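Local coordinates for shikimate dehydrogenase (NADP(+)) (Thermotoga maritima, PDB 3U62), which catalyses the reversible NADPH-linked reduction of 3-dehydroshikimate to shikimate, a step on the pathway to chorismate and the aromatic amino acids, at residues 128-140 and 150-163. Residues are numbered along the deposited sequence; the frame is centred on the assembly and turned at random.
Sequences LQMGVKDIWVVNR and FPVKIFSLDQLDEV. With SO4 (sulfate ion), chain E; SO4 (sulfate ion), chain D.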
ATOM      1  N   LEU A 128      -8.952  -8.413  -7.750  1.00  6.72           N
ATOM      2  CA  LEU A 128     -10.230  -8.571  -8.438  1.00  6.88           C
ATOM      3  C   LEU A 128     -10.208  -7.964  -9.840  1.00  6.88           C
ATOM      4  O   LEU A 128     -10.835  -8.504 -10.761  1.00  8.13           O
ATOM      5  CB  LEU A 128     -11.374  -7.980  -7.609  1.00  7.54           C
ATOM      6  CG  LEU A 128     -11.760  -8.735  -6.332  1.00  8.76           C
ATOM      7  CD1 LEU A 128     -12.667  -7.880  -5.468  1.00 10.69           C
ATOM      8  CD2 LEU A 128     -12.424 -10.076  -6.640  1.00 10.33           C
ATOM      9  N   GLN A 129      -9.489  -6.852  -9.998  1.00  7.13           N
ATOM     10  CA  GLN A 129      -9.302  -6.227 -11.307  1.00  7.64           C
ATOM     11  C   GLN A 129      -8.445  -7.089 -12.230  1.00  8.40           C
ATOM     12  O   GLN A 129      -8.545  -6.992 -13.454  1.00  9.04           O
ATOM     13  CB  GLN A 129      -8.696  -4.826 -11.166  1.00  8.81           C
ATOM     14  CG  GLN A 129      -9.652  -3.794 -10.577  1.00 11.76           C
ATOM     15  CD  GLN A 129     -10.936  -3.664 -11.378  1.00 14.58           C
ATOM     16  OE1 GLN A 129     -10.979  -2.980 -12.400  1.00 17.16           O
ATOM     17  NE2 GLN A 129     -11.995  -4.331 -10.915  1.00 14.44           N
ATOM     18  N   MET A 130      -7.611  -7.935 -11.626  1.00  7.62           N
ATOM     19  CA  MET A 130      -6.740  -8.849 -12.361  1.00  8.67           C
ATOM     20  C   MET A 130      -7.389 -10.214 -12.601  1.00  7.25           C
ATOM     21  O   MET A 130      -6.738 -11.140 -13.093  1.00  8.86           O
ATOM     22  CB  MET A 130      -5.408  -9.011 -11.625  1.00  8.08           C
ATOM     23  CG  MET A 130      -4.501  -7.788 -11.704  1.00  9.04           C
ATOM     24  SD  MET A 130      -3.120  -7.843 -10.541  1.00 14.57           S
ATOM     25  CE  MET A 130      -2.221  -9.278 -11.143  1.00 17.86           C
ATOM     26  N   GLY A 131      -8.670 -10.333 -12.262  1.00  7.42           N
ATOM     27  CA  GLY A 131      -9.432 -11.553 -12.519  1.00  9.02           C
ATOM     28  C   GLY A 131      -9.218 -12.668 -11.512  1.00  9.69           C
ATOM     29  O   GLY A 131      -9.572 -13.820 -11.774  1.00 11.00           O
ATOM     30  N   VAL A 132      -8.632 -12.333 -10.366  1.00  8.41           N
ATOM     31  CA  VAL A 132      -8.459 -13.294  -9.279  1.00  9.19           C
ATOM     32  C   VAL A 132      -9.809 -13.515  -8.596  1.00 10.24           C
ATOM     33  O   VAL A 132     -10.532 -12.557  -8.309  1.00 10.05           O
ATOM     34  CB  VAL A 132      -7.396 -12.817  -8.258  1.00  8.67           C
ATOM     35  CG1 VAL A 132      -7.296 -13.766  -7.072  1.00  9.39           C
ATOM     36  CG2 VAL A 132      -6.034 -12.671  -8.930  1.00  9.56           C
ATOM     37  N   LYS A 133     -10.143 -14.780  -8.346  1.00 11.39           N
ATOM     38  CA  LYS A 133     -11.448 -15.139  -7.794  1.00 13.36           C
ATOM     39  C   LYS A 133     -11.387 -15.616  -6.344  1.00 13.54           C
ATOM     40  O   LYS A 133     -12.201 -15.204  -5.515  1.00 14.75           O
ATOM     41  CB  LYS A 133     -12.111 -16.215  -8.659  1.00 16.31           C
ATOM     42  CG  LYS A 133     -12.558 -15.742 -10.038  1.00 21.11           C
ATOM     43  CD  LYS A 133     -13.143 -16.891 -10.853  1.00 30.49           C
ATOM     44  CE  LYS A 133     -14.517 -17.303 -10.339  1.00 31.38           C
ATOM     45  NZ  LYS A 133     -14.868 -18.690 -10.744  1.00 36.68           N
ATOM     46  N   ASP A 134     -10.422 -16.483  -6.048  1.00 11.08           N
ATOM     47  CA  ASP A 134     -10.344 -17.141  -4.749  1.00 11.62           C
ATOM     48  C   ASP A 134      -9.414 -16.374  -3.811  1.00 10.16           C
ATOM     49  O   ASP A 134      -8.199 -16.593  -3.804  1.00 10.54           O
ATOM     50  CB  ASP A 134      -9.871 -18.587  -4.928  1.00 12.87           C
ATOM     51  CG  ASP A 134     -10.401 -19.523  -3.854  1.00 18.17           C
ATOM     52  OD1 ASP A 134     -11.094 -19.058  -2.922  1.00 20.36           O
ATOM     53  OD2 ASP A 134     -10.120 -20.736  -3.943  1.00 21.14           O
ATOM     54  N   ILE A 135      -9.999 -15.468  -3.030  1.00  8.36           N
ATOM     55  CA  ILE A 135      -9.236 -14.611  -2.125  1.00  8.47           C
ATOM     56  C   ILE A 135      -9.633 -14.872  -0.675  1.00  8.64           C
ATOM     57  O   ILE A 135     -10.811 -14.787  -0.314  1.00 10.07           O
ATOM     58  CB  ILE A 135      -9.402 -13.105  -2.470  1.00  8.77           C
ATOM     59  CG1 ILE A 135      -9.017 -12.841  -3.931  1.00  9.17           C
ATOM     60  CG2 ILE A 135      -8.554 -12.236  -1.532  1.00  9.93           C
ATOM     61  CD1 ILE A 135      -9.545 -11.533  -4.501  1.00 10.73           C
ATOM     62  N   TRP A 136      -8.635 -15.197   0.143  1.00  8.74           N
ATOM     63  CA  TRP A 136      -8.837 -15.473   1.559  1.00  8.08           C
ATOM     64  C   TRP A 136      -8.138 -14.416   2.397  1.00  7.63           C
ATOM     65  O   TRP A 136      -6.910 -14.299   2.374  1.00  9.04           O
ATOM     66  CB  TRP A 136      -8.298 -16.859   1.929  1.00  9.27           C
ATOM     67  CG  TRP A 136      -8.849 -17.998   1.114  1.00  9.03           C
ATOM     68  CD1 TRP A 136     -10.037 -18.031   0.436  1.00 11.24           C
ATOM     69  CD2 TRP A 136      -8.247 -19.285   0.926  1.00  9.17           C
ATOM     70  NE1 TRP A 136     -10.200 -19.247  -0.179  1.00 12.03           N
ATOM     71  CE2 TRP A 136      -9.119 -20.038   0.107  1.00 10.56           C
ATOM     72  CE3 TRP A 136      -7.051 -19.873   1.363  1.00 11.11           C
ATOM     73  CZ2 TRP A 136      -8.835 -21.352  -0.282  1.00 11.33           C
ATOM     74  CZ3 TRP A 136      -6.768 -21.179   0.974  1.00 12.72           C
ATOM     75  CH2 TRP A 136      -7.659 -21.903   0.161  1.00 12.10           C
ATOM     76  N   VAL A 137      -8.928 -13.641   3.130  1.00  7.29           N
ATOM     77  CA  VAL A 137      -8.394 -12.618   4.017  1.00  6.81           C
ATOM     78  C   VAL A 137      -8.155 -13.215   5.400  1.00  7.93           C
ATOM     79  O   VAL A 137      -9.024 -13.888   5.956  1.00  9.51           O
ATOM     80  CB  VAL A 137      -9.338 -11.391   4.107  1.00  7.98           C
ATOM     81  CG1 VAL A 137      -8.854 -10.395   5.156  1.00 10.39           C
ATOM     82  CG2 VAL A 137      -9.459 -10.712   2.752  1.00 10.89           C
ATOM     83  N   VAL A 138      -6.961 -12.978   5.936  1.00  7.32           N
ATOM     84  CA  VAL A 138      -6.618 -13.382   7.293  1.00  7.95           C
ATOM     85  C   VAL A 138      -6.254 -12.119   8.062  1.00  8.35           C
ATOM     86  O   VAL A 138      -5.257 -11.465   7.751  1.00  8.88           O
ATOM     87  CB  VAL A 138      -5.437 -14.384   7.309  1.00  9.32           C
ATOM     88  CG1 VAL A 138      -5.095 -14.796   8.731  1.00 11.18           C
ATOM     89  CG2 VAL A 138      -5.764 -15.609   6.473  1.00 10.73           C
ATOM     90  N   ASN A 139      -7.069 -11.761   9.050  1.00  9.14           N
ATOM     91  CA  ASN A 139      -6.844 -10.516   9.782  1.00  9.13           C
ATOM     92  C   ASN A 139      -6.999 -10.626  11.301  1.00  9.50           C
ATOM     93  O   ASN A 139      -7.360 -11.682  11.829  1.00 10.90           O
ATOM     94  CB  ASN A 139      -7.704  -9.382   9.207  1.00 10.03           C
ATOM     95  CG  ASN A 139      -9.121  -9.381   9.750  1.00 11.20           C
ATOM     96  OD1 ASN A 139      -9.827 -10.389   9.697  1.00 13.50           O
ATOM     97  ND2 ASN A 139      -9.546  -8.236  10.274  1.00 10.06           N
ATOM     98  N   ARG A 140      -6.728  -9.518  11.986  1.00 10.14           N
ATOM     99  CA  ARG A 140      -6.627  -9.504  13.441  1.00 11.67           C
ATOM    100  C   ARG A 140      -7.842  -8.902  14.140  1.00 13.37           C
ATOM    101  O   ARG A 140      -8.283  -9.425  15.169  1.00 15.75           O
ATOM    102  CB  ARG A 140      -5.358  -8.762  13.875  1.00 12.79           C
ATOM    103  CG  ARG A 140      -4.060  -9.441  13.447  1.00 14.60           C
ATOM    104  CD  ARG A 140      -2.877  -8.480  13.489  1.00 13.60           C
ATOM    105  NE  ARG A 140      -3.026  -7.382  12.531  1.00 15.53           N
ATOM    106  CZ  ARG A 140      -2.170  -6.369  12.397  1.00 15.09           C
ATOM    107  NH1 ARG A 140      -1.086  -6.297  13.158  1.00 18.55           N
ATOM    108  NH2 ARG A 140      -2.402  -5.424  11.496  1.00 15.75           N
ATOM    109  N   PHE A 150     -15.977  -6.918   0.074  1.00 10.65           N
ATOM    110  CA  PHE A 150     -15.502  -7.672  -1.085  1.00  9.99           C
ATOM    111  C   PHE A 150     -15.880  -9.155  -1.007  1.00 10.81           C
ATOM    112  O   PHE A 150     -16.079  -9.684   0.089  1.00 11.67           O
ATOM    113  CB  PHE A 150     -13.982  -7.539  -1.210  1.00 11.80           C
ATOM    114  CG  PHE A 150     -13.515  -6.157  -1.576  1.00 10.60           C
ATOM    115  CD1 PHE A 150     -12.860  -5.362  -0.641  1.00 10.99           C
ATOM    116  CD2 PHE A 150     -13.721  -5.652  -2.857  1.00 12.25           C
ATOM    117  CE1 PHE A 150     -12.419  -4.083  -0.975  1.00 11.61           C
ATOM    118  CE2 PHE A 150     -13.284  -4.374  -3.201  1.00 12.96           C
ATOM    119  CZ  PHE A 150     -12.632  -3.587  -2.258  1.00 13.42           C
ATOM    120  N   PRO A 151     -15.976  -9.831  -2.173  1.00 10.65           N
ATOM    121  CA  PRO A 151     -16.299 -11.261  -2.209  1.00 11.73           C
ATOM    122  C   PRO A 151     -15.098 -12.124  -1.813  1.00 11.49           C
ATOM    123  O   PRO A 151     -14.469 -12.767  -2.660  1.00 14.61           O
ATOM    124  CB  PRO A 151     -16.702 -11.495  -3.670  1.00 12.16           C
ATOM    125  CG  PRO A 151     -15.974 -10.452  -4.434  1.00 11.27           C
ATOM    126  CD  PRO A 151     -15.850  -9.260  -3.529  1.00 13.12           C
ATOM    127  N   VAL A 152     -14.795 -12.118  -0.518  1.00 10.81           N
ATOM    128  CA  VAL A 152     -13.654 -12.841   0.033  1.00 11.24           C
ATOM    129  C   VAL A 152     -14.112 -13.761   1.163  1.00 11.64           C
ATOM    130  O   VAL A 152     -15.214 -13.600   1.694  1.00 12.69           O
ATOM    131  CB  VAL A 152     -12.564 -11.864   0.570  1.00 11.09           C
ATOM    132  CG1 VAL A 152     -11.987 -11.012  -0.556  1.00 11.22           C
ATOM    133  CG2 VAL A 152     -13.117 -10.976   1.692  1.00 12.52           C
ATOM    134  N   LYS A 153     -13.272 -14.729   1.517  1.00 11.42           N
ATOM    135  CA  LYS A 153     -13.464 -15.487   2.749  1.00 11.94           C
ATOM    136  C   LYS A 153     -12.586 -14.859   3.823  1.00 12.09           C
ATOM    137  O   LYS A 153     -11.503 -14.349   3.522  1.00 13.37           O
ATOM    138  CB  LYS A 153     -13.123 -16.963   2.548  1.00 14.32           C
ATOM    139  CG  LYS A 153     -14.082 -17.686   1.613  1.00 17.46           C
ATOM    140  CD  LYS A 153     -13.790 -19.170   1.538  1.00 23.47           C
ATOM    141  CE  LYS A 153     -14.786 -19.877   0.627  1.00 27.13           C
ATOM    142  NZ  LYS A 153     -14.584 -21.353   0.609  1.00 30.47           N
ATOM    143  N   ILE A 154     -13.055 -14.883   5.067  1.00 11.74           N
ATOM    144  CA  ILE A 154     -12.350 -14.209   6.158  1.00 11.25           C
ATOM    145  C   ILE A 154     -11.995 -15.183   7.284  1.00 11.19           C
ATOM    146  O   ILE A 154     -12.845 -15.936   7.765  1.00 12.98           O
ATOM    147  CB  ILE A 154     -13.152 -12.989   6.696  1.00 12.25           C
ATOM    148  CG1 ILE A 154     -13.467 -12.009   5.556  1.00 15.02           C
ATOM    149  CG2 ILE A 154     -12.365 -12.263   7.798  1.00 14.66           C
ATOM    150  CD1 ILE A 154     -14.592 -11.029   5.852  1.00 21.47           C
ATOM    151  N   PHE A 155     -10.725 -15.151   7.686  1.00 11.58           N
ATOM    152  CA  PHE A 155     -10.186 -16.031   8.718  1.00 11.40           C
ATOM    153  C   PHE A 155      -9.425 -15.215   9.760  1.00 11.54           C
ATOM    154  O   PHE A 155      -8.998 -14.091   9.484  1.00 11.36           O
ATOM    155  CB  PHE A 155      -9.246 -17.070   8.092  1.00 12.84           C
ATOM    156  CG  PHE A 155      -9.884 -17.895   7.010  1.00 13.33           C
ATOM    157  CD1 PHE A 155      -9.716 -17.559   5.669  1.00 14.60           C
ATOM    158  CD2 PHE A 155     -10.652 -19.011   7.329  1.00 16.17           C
ATOM    159  CE1 PHE A 155     -10.306 -18.319   4.663  1.00 15.00           C
ATOM    160  CE2 PHE A 155     -11.247 -19.778   6.331  1.00 18.12           C
ATOM    161  CZ  PHE A 155     -11.072 -19.432   4.994  1.00 17.59           C
ATOM    162  N   SER A 156      -9.262 -15.778  10.954  1.00 12.80           N
ATOM    163  CA  SER A 156      -8.473 -15.140  12.008  1.00 12.14           C
ATOM    164  C   SER A 156      -6.998 -15.525  11.884  1.00 13.43           C
ATOM    165  O   SER A 156      -6.662 -16.505  11.214  1.00 11.94           O
ATOM    166  CB  SER A 156      -9.028 -15.492  13.389  1.00 14.61           C
ATOM    167  OG  SER A 156      -9.274 -16.885  13.504  1.00 18.03           O
ATOM    168  N   LEU A 157      -6.124 -14.757  12.535  1.00 13.90           N
ATOM    169  CA  LEU A 157      -4.673 -14.918  12.380  1.00 14.23           C
ATOM    170  C   LEU A 157      -4.134 -16.269  12.862  1.00 14.79           C
ATOM    171  O   LEU A 157      -3.087 -16.725  12.383  1.00 13.85           O
ATOM    172  CB  LEU A 157      -3.919 -13.763  13.054  1.00 15.20           C
ATOM    173  CG  LEU A 157      -2.475 -13.496  12.613  1.00 16.14           C
ATOM    174  CD1 LEU A 157      -2.407 -12.872  11.222  1.00 18.83           C
ATOM    175  CD2 LEU A 157      -1.752 -12.623  13.628  1.00 17.32           C
ATOM    176  N   ASP A 158      -4.842 -16.907  13.795  1.00 15.68           N
ATOM    177  CA  ASP A 158      -4.461 -18.251  14.251  1.00 16.14           C
ATOM    178  C   ASP A 158      -4.641 -19.304  13.152  1.00 16.12           C
ATOM    179  O   ASP A 158      -4.069 -20.394  13.229  1.00 14.85           O
ATOM    180  CB  ASP A 158      -5.259 -18.651  15.495  1.00 18.69           C
ATOM    181  CG  ASP A 158      -6.757 -18.582  15.276  1.00 21.20           C
ATOM    182  OD1 ASP A 158      -7.281 -17.459  15.138  1.00 22.86           O
ATOM    183  OD2 ASP A 158      -7.407 -19.647  15.253  1.00 25.00           O
ATOM    184  N   GLN A 159      -5.432 -18.966  12.136  1.00 12.08           N
ATOM    185  CA  GLN A 159      -5.688 -19.869  11.016  1.00 11.84           C
ATOM    186  C   GLN A 159      -4.716 -19.650   9.857  1.00  9.90           C
ATOM    187  O   GLN A 159      -4.751 -20.395   8.874  1.00 11.15           O
ATOM    188  CB  GLN A 159      -7.130 -19.712  10.520  1.00 12.35           C
ATOM    189  CG  GLN A 159      -8.192 -20.032  11.560  1.00 17.04           C
ATOM    190  CD  GLN A 159      -9.597 -19.794  11.044  1.00 16.38           C
ATOM    191  OE1 GLN A 159     -10.033 -18.653  10.893  1.00 16.87           O
ATOM    192  NE2 GLN A 159     -10.320 -20.877  10.783  1.00 18.05           N
ATOM    193  N   LEU A 160      -3.849 -18.642   9.978  1.00 10.06           N
ATOM    194  CA  LEU A 160      -2.937 -18.263   8.891  1.00 10.11           C
ATOM    195  C   LEU A 160      -2.105 -19.433   8.370  1.00 10.19           C
ATOM    196  O   LEU A 160      -2.044 -19.669   7.163  1.00 11.17           O
ATOM    197  CB  LEU A 160      -2.020 -17.102   9.302  1.00  9.87           C
ATOM    198  CG  LEU A 160      -1.053 -16.578   8.228  1.00  9.80           C
ATOM    199  CD1 LEU A 160      -1.819 -15.947   7.064  1.00  9.62           C
ATOM    200  CD2 LEU A 160      -0.087 -15.568   8.824  1.00 10.30           C
ATOM    201  N   ASP A 161      -1.477 -20.160   9.289  1.00 10.74           N
ATOM    202  CA  ASP A 161      -0.610 -21.278   8.942  1.00 10.59           C
ATOM    203  C   ASP A 161      -1.333 -22.349   8.115  1.00 10.36           C
ATOM    204  O   ASP A 161      -0.805 -22.813   7.101  1.00 10.70           O
ATOM    205  CB  ASP A 161      -0.004 -21.879  10.213  1.00 10.22           C
ATOM    206  CG  ASP A 161       1.104 -22.872   9.925  1.00 12.37           C
ATOM    207  OD1 ASP A 161       1.294 -23.795  10.743  1.00 16.85           O
ATOM    208  OD2 ASP A 161       1.790 -22.736   8.884  1.00 11.97           O
ATOM    209  N   GLU A 162      -2.536 -22.724   8.549  1.00 11.06           N
ATOM    210  CA  GLU A 162      -3.344 -23.726   7.846  1.00 13.92           C
ATOM    211  C   GLU A 162      -3.817 -23.244   6.481  1.00 12.70           C
ATOM    212  O   GLU A 162      -3.804 -24.012   5.513  1.00 13.23           O
ATOM    213  CB  GLU A 162      -4.576 -24.109   8.663  1.00 17.60           C
ATOM    214  CG  GLU A 162      -4.305 -24.833   9.961  1.00 26.98           C
ATOM    215  CD  GLU A 162      -5.476 -24.693  10.925  1.00 27.89           C
ATOM    216  OE1 GLU A 162      -6.633 -25.021  10.550  1.00 34.27           O
ATOM    217  OE2 GLU A 162      -5.240 -24.253  12.070  1.00 31.91           O
ATOM    218  N   VAL A 163      -4.249 -21.984   6.405  1.00 10.81           N
ATOM    219  CA  VAL A 163      -4.823 -21.463   5.162  1.00 11.99           C
ATOM    220  C   VAL A 163      -3.767 -21.230   4.076  1.00 11.19           C
ATOM    221  O   VAL A 163      -4.039 -21.445   2.891  1.00 11.54           O
ATOM    222  CB  VAL A 163      -5.709 -20.190   5.367  1.00 15.26           C
ATOM    223  CG1 VAL A 163      -6.894 -20.493   6.284  1.00 15.67           C
ATOM    224  CG2 VAL A 163      -4.894 -19.019   5.893  1.00 16.82           C
TER
HETATM  225  S   SO4 E 503      -6.022  -6.152  10.742  1.00 11.97           S
HETATM  226  O1  SO4 E 503      -5.452  -5.332  11.809  1.00 17.79           O
HETATM  227  O2  SO4 E 503      -7.428  -6.426  11.038  1.00 17.66           O
HETATM  228  O3  SO4 E 503      -5.294  -7.414  10.657  1.00 12.01           O
HETATM  229  O4  SO4 E 503      -5.914  -5.443   9.469  1.00 17.78           O
HETATM  230  S   SO4 D 502      -1.273  -1.860  10.167  1.00 18.25           S
HETATM  231  O1  SO4 D 502      -1.107  -0.939  11.289  1.00 24.13           O
HETATM  232  O2  SO4 D 502      -2.684  -1.931   9.787  1.00 22.06           O
HETATM  233  O3  SO4 D 502      -0.808  -3.190  10.555  1.00 19.61           O
HETATM  234  O4  SO4 D 502      -0.495  -1.385   9.027  1.00 21.69           O
HETATM  235  O   HOH W   1     -12.955 -15.081  -2.882  1.00 20.81           O
HETATM  236  O   HOH W   2      -6.955 -12.879  14.286  1.00 25.17           O
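W136 and F155 rise from the same face of the sheet, and with CG anti to the carbonyl carbon in both (chi1 near -55°) their rings meet as a T-shaped pair. The edge of F155 is directed at the face of the W136 five-membered ring, the centroids 5.7 Å apart and the planes at 77°. K153 runs beside the indole, its CB 3.9 Å from W136 CD1, and V163 O meets the far rim of the indole in its plane, 3.3 Å from CZ3. With an alanine here in place of W136, the F155 edge would probably lose its aromatic partner and the K153 methylenes the indole beside them. Farther along this face V138 fits against helix 160-165, with CG2 3.6 Å from V163 CG2 and CG1 touching L160 CD1. Beneath the side chains, strands 135-139 and 153-156 pair in parallel: K153 N and F155 N donate to I135 O and V137 O, while V137 N reaches K153 O at 2.7 Å and N139 N reaches F155 O. At the carboxyl end of strand 135-139, N139 ND2 and the backbone N and NE of R140 hold a sulfate; R140 NE points almost straight at its O3 (2.9 Å, 176°). Both residues are predicted to bind NADP(+), so the anion may mark a phosphate position of the cofactor. The two strands belong to a beta-alpha-beta unit of the Rossmann-type domain, joined through helix 142-146; 153-156 is an edge strand of the parallel sheet, 111-114 flanks 135-139 on its other side, and helix 118-129 packs against V137 and V152.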